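Side-chain contacts in DnaJ homolog subfamily C member 3 (Mus musculus, PDB 3IEG), which acts in the endoplasmic-reticulum unfolded protein response, binding misfolded proteins, stimulating the ATPase of its Hsc70 partner and inhibiting the kinase GCN2: residues 12-16 against 17-21; 1-4 against 5-9. One frame throughout, in Å; residues are numbered along the deposited sequence.

Contact 1: 12-16 against 17-21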
loop_
_atom_site.group_PDB
_atom_site.type_symbol
_atom_site.label_atom_id
_atom_site.label_comp_id
_atom_site.label_asym_id
_atom_site.label_seq_id
_atom_site.Cartn_x
_atom_site.Cartn_y
_atom_site.Cartn_z
ATOM N N LYS A 12 -22.913 -35.510 4.157
ATOM C CA LYS A 12 -22.977 -35.652 5.617
ATOM C C LYS A 12 -21.936 -34.757 6.280
ATOM O O LYS A 12 -22.270 -33.941 7.149
ATOM C CB LYS A 12 -22.751 -37.105 6.042
ATOM C CG LYS A 12 -23.934 -38.040 5.830
ATOM C CD LYS A 12 -23.558 -39.465 6.276
ATOM C CE LYS A 12 -24.783 -40.304 6.687
ATOM N NZ LYS A 12 -25.655 -40.658 5.507
ATOM N N LEU A 13 -20.682 -34.900 5.847
ATOM C CA LEU A 13 -19.582 -34.102 6.385
ATOM C C LEU A 13 -19.827 -32.607 6.223
ATOM O O LEU A 13 -19.601 -31.844 7.159
ATOM C CB LEU A 13 -18.244 -34.520 5.759
ATOM C CG LEU A 13 -17.719 -35.894 6.197
ATOM C CD1 LEU A 13 -16.577 -36.383 5.309
ATOM C CD2 LEU A 13 -17.307 -35.908 7.677
ATOM N N LEU A 14 -20.307 -32.194 5.048
ATOM C CA LEU A 14 -20.649 -30.792 4.811
ATOM C C LEU A 14 -21.701 -30.319 5.801
ATOM O O LEU A 14 -21.524 -29.283 6.438
ATOM C CB LEU A 14 -21.158 -30.563 3.389
ATOM C CG LEU A 14 -21.035 -29.183 2.711
ATOM C CD1 LEU A 14 -22.364 -28.784 2.069
ATOM C CD2 LEU A 14 -20.555 -28.048 3.626
ATOM N N ALA A 15 -22.791 -31.080 5.923
ATOM C CA ALA A 15 -23.886 -30.740 6.842
ATOM C C ALA A 15 -23.381 -30.546 8.275
ATOM O O ALA A 15 -23.821 -29.629 8.970
ATOM C CB ALA A 15 -24.973 -31.813 6.801
ATOM N N ALA A 16 -22.439 -31.401 8.682
ATOM C CA ALA A 16 -21.837 -31.373 10.013
ATOM C C ALA A 16 -20.751 -30.311 10.206
ATOM O O ALA A 16 -20.196 -30.191 11.294
ATOM C CB ALA A 16 -21.286 -32.753 10.370
ATOM N N GLY A 17 -20.433 -29.548 9.168
ATOM C CA GLY A 17 -19.424 -28.492 9.287
ATOM C C GLY A 17 -17.977 -28.925 9.110
ATOM O O GLY A 17 -17.070 -28.097 9.207
ATOM N N GLN A 18 -17.750 -30.209 8.841
ATOM C CA GLN A 18 -16.401 -30.700 8.572
ATOM C C GLN A 18 -16.030 -30.444 7.108
ATOM O O GLN A 18 -16.156 -31.305 6.240
ATOM C CB GLN A 18 -16.250 -32.167 8.992
ATOM C CG GLN A 18 -16.232 -32.374 10.531
ATOM C CD GLN A 18 -16.203 -33.858 10.931
ATOM O OE1 GLN A 18 -15.143 -34.509 10.920
ATOM N NE2 GLN A 18 -17.378 -34.401 11.286
ATOM N N LEU A 19 -15.580 -29.222 6.848
ATOM C CA LEU A 19 -15.413 -28.724 5.489
ATOM C C LEU A 19 -14.271 -29.396 4.752
ATOM O O LEU A 19 -14.433 -29.809 3.601
ATOM C CB LEU A 19 -15.230 -27.206 5.489
ATOM C CG LEU A 19 -16.262 -26.373 6.251
ATOM C CD1 LEU A 19 -15.942 -24.876 6.093
ATOM C CD2 LEU A 19 -17.705 -26.661 5.804
ATOM N N ALA A 20 -13.121 -29.494 5.411
ATOM C CA ALA A 20 -11.937 -30.079 4.797
ATOM C C ALA A 20 -12.193 -31.540 4.473
ATOM O O ALA A 20 -11.886 -32.002 3.376
ATOM C CB ALA A 20 -10.739 -29.922 5.688
ATOM N N ASP A 21 -12.798 -32.259 5.410
ATOM C CA ASP A 21 -13.143 -33.645 5.160
ATOM C C ASP A 21 -14.161 -33.799 4.035
ATOM O O ASP A 21 -14.039 -34.706 3.222
ATOM C CB ASP A 21 -13.635 -34.309 6.443
ATOM C CG ASP A 21 -12.576 -34.329 7.524
ATOM O OD1 ASP A 21 -11.366 -34.193 7.204
ATOM O OD2 ASP A 21 -12.958 -34.473 8.704
#
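The side-chain amide of Gln18 lies with one face over Leu13, whose methyl CD2 sits 4.0 Å from Gln18 CD. This face contact does not depend on which end of the amide is oxygen, an assignment that is probably reversed in the model. The second methyl of Leu13 turns to Asp21, where CD1 meets CB at 3.8 Å and also approaches the backbone carbonyl. Leu13 thus spans the turn: a chi1 of -71° puts CG beside its own backbone N, and the further rotation at chi2 turns CD2 to Gln18 and CD1 to Asp21. Alongside these contacts the chain turns in a Schellman motif. Gly17, with phi at 85°, sends its N-H to Leu14 O (3.0 Å, from above the carbonyl plane), and Gln18 N reaches back to Leu13 O at 3.0 Å with a fairly bent N-H...O angle of 132°. Gln18 then serves as N-cap of the next helix. Across the turn the CD2 methyls of Leu14 and Leu19 meet at 3.8 Å. The corner links the two helices of the first TPR: Leu13 packs on Ala22 and Gln25 of helix 19-32, while on helix 37-50 Leu14 rests on Val46 and Leu19 on Met50.

Contact 2: 1-4 against 5-9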
loop_
_atom_site.group_PDB
_atom_site.type_symbol
_atom_site.label_atom_id
_atom_site.label_comp_id
_atom_site.label_asym_id
_atom_site.label_seq_id
_atom_site.Cartn_x
_atom_site.Cartn_y
_atom_site.Cartn_z
ATOM N N ALA A 1 -20.269 -45.743 -8.137
ATOM C CA ALA A 1 -20.605 -46.471 -6.876
ATOM C C ALA A 1 -19.622 -46.160 -5.745
ATOM O O ALA A 1 -20.032 -45.963 -4.601
ATOM C CB ALA A 1 -20.685 -47.966 -7.123
ATOM N N ASP A 2 -18.327 -46.142 -6.053
ATOM C CA ASP A 2 -17.339 -45.594 -5.121
ATOM C C ASP A 2 -17.539 -44.084 -5.080
ATOM O O ASP A 2 -17.569 -43.480 -4.001
ATOM C CB ASP A 2 -15.908 -45.925 -5.548
ATOM C CG ASP A 2 -15.594 -47.405 -5.423
ATOM O OD1 ASP A 2 -15.159 -47.833 -4.324
ATOM O OD2 ASP A 2 -15.808 -48.141 -6.418
ATOM N N VAL A 3 -17.702 -43.508 -6.272
ATOM C CA VAL A 3 -18.091 -42.110 -6.463
ATOM C C VAL A 3 -19.334 -41.736 -5.658
ATOM O O VAL A 3 -19.342 -40.731 -4.958
ATOM C CB VAL A 3 -18.352 -41.813 -7.953
ATOM C CG1 VAL A 3 -18.805 -40.375 -8.156
ATOM C CG2 VAL A 3 -17.115 -42.096 -8.757
ATOM N N GLU A 4 -20.374 -42.557 -5.760
ATOM C CA GLU A 4 -21.636 -42.303 -5.073
ATOM C C GLU A 4 -21.449 -42.299 -3.563
ATOM O O GLU A 4 -22.054 -41.500 -2.850
ATOM C CB GLU A 4 -22.674 -43.358 -5.463
ATOM C CG GLU A 4 -24.116 -42.875 -5.318
ATOM C CD GLU A 4 -24.375 -41.581 -6.081
ATOM O OE1 GLU A 4 -24.160 -41.562 -7.315
ATOM O OE2 GLU A 4 -24.788 -40.582 -5.446
ATOM N N LYS A 5 -20.602 -43.203 -3.092
ATOM C CA LYS A 5 -20.319 -43.342 -1.676
ATOM C C LYS A 5 -19.526 -42.134 -1.175
ATOM O O LYS A 5 -19.762 -41.648 -0.068
ATOM C CB LYS A 5 -19.572 -44.658 -1.418
ATOM C CG LYS A 5 -19.988 -45.372 -0.139
ATOM C CD LYS A 5 -19.188 -44.892 1.080
ATOM C CE LYS A 5 -20.031 -44.935 2.369
ATOM N NZ LYS A 5 -20.727 -46.247 2.606
ATOM N N HIS A 6 -18.600 -41.647 -2.000
ATOM C CA HIS A 6 -17.863 -40.429 -1.690
ATOM C C HIS A 6 -18.797 -39.219 -1.650
ATOM O O HIS A 6 -18.679 -38.363 -0.772
ATOM C CB HIS A 6 -16.737 -40.193 -2.696
ATOM C CG HIS A 6 -15.528 -41.045 -2.467
ATOM N ND1 HIS A 6 -14.822 -41.036 -1.284
ATOM C CD2 HIS A 6 -14.879 -41.911 -3.284
ATOM C CE1 HIS A 6 -13.801 -41.871 -1.374
ATOM N NE2 HIS A 6 -13.813 -42.415 -2.578
ATOM N N LEU A 7 -19.732 -39.165 -2.592
ATOM C CA LEU A 7 -20.675 -38.062 -2.668
ATOM C C LEU A 7 -21.530 -37.981 -1.423
ATOM O O LEU A 7 -21.672 -36.915 -0.827
ATOM C CB LEU A 7 -21.550 -38.178 -3.910
ATOM C CG LEU A 7 -20.896 -37.738 -5.217
ATOM C CD1 LEU A 7 -21.741 -38.167 -6.409
ATOM C CD2 LEU A 7 -20.646 -36.226 -5.228
ATOM N N GLU A 8 -22.075 -39.127 -1.030
ATOM C CA GLU A 8 -22.964 -39.240 0.120
ATOM C C GLU A 8 -22.271 -38.826 1.426
ATOM O O GLU A 8 -22.809 -38.015 2.195
ATOM C CB GLU A 8 -23.531 -40.670 0.188
ATOM C CG GLU A 8 -24.446 -40.980 1.382
ATOM C CD GLU A 8 -25.544 -39.936 1.613
ATOM O OE1 GLU A 8 -26.015 -39.285 0.638
ATOM O OE2 GLU A 8 -25.937 -39.780 2.792
ATOM N N LEU A 9 -21.073 -39.369 1.652
ATOM C CA LEU A 9 -20.261 -39.026 2.819
ATOM C C LEU A 9 -19.986 -37.516 2.907
ATOM O O LEU A 9 -20.205 -36.895 3.956
ATOM C CB LEU A 9 -18.942 -39.808 2.792
ATOM C CG LEU A 9 -18.517 -40.661 4.003
ATOM C CD1 LEU A 9 -18.262 -39.839 5.290
ATOM C CD2 LEU A 9 -19.530 -41.798 4.271
#
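Val3 and Leu7 run side by side and point the same way, one turn apart, with CG1 of Val3 4.1 Å from CD1 of Leu7. That leucine methyl also meets the carboxylate of Glu4, which comes in at an angle so that OE2 stands 4.0 Å from CD1. The chain of Glu4 bends at chi2 (54°), bringing OE2 alongside this one methyl of Leu7 instead of reaching straight outward. Next to this patch, His6 places its ring obliquely by the carbonyl of Asp2, CD2 lying 3.2 Å from Asp2 O; a chi1 of -78° sets the ring beside the backbone N, on the side of the preceding turn. To the same carbonyl, His6 N donates a hydrogen bond, 2.9 Å from Asp2 O. Three companion bonds complete this first length of helix: Leu7 N to Val3 O at 2.9 Å, Glu8 N to Glu4 O at 3.0 Å and Lys5 N to Ala1 O, at 3.2 Å the longest of the four. Further out, helix 19-32 receives His6 on Ala28 and Ala29 and Leu7 on Phe26, while Ile38 and Arg42 of helix 37-50 also touch Leu7, and Val3 reaches Asp33 and Asn36 in the loop between those helices. The chemistry is therefore divided: Leu7 is buried against the neighbouring helices, whereas Asp2 and Glu4 are exposed, Glu4 also touching the apolar patch. Both acids, near the start of the helix, would be expected to interact favourably with its dipole, and Glu8 has its charge met by a salt bridge to Lys12.

From the N terminus, contact 2 comes first and closes before contact 1 opens, so the two stand in series and neither nests within nor crosses the other. Contact 2 spans only the opening turns of helix 2-15, closing no loop beyond the helical turn; contact 1 lies where that helix ends, closing the short turn into helix 19-32. Their centres are 14 Å apart, and the helix itself is their connection. At both ends side chains of helix 2-15 touch helices 19-32 and 37-50. The chain is the TPR portion of a longer protein, and the hydrophobic groove that binds misfolded proteins lies within its first two repeats, the region to which these helices belong.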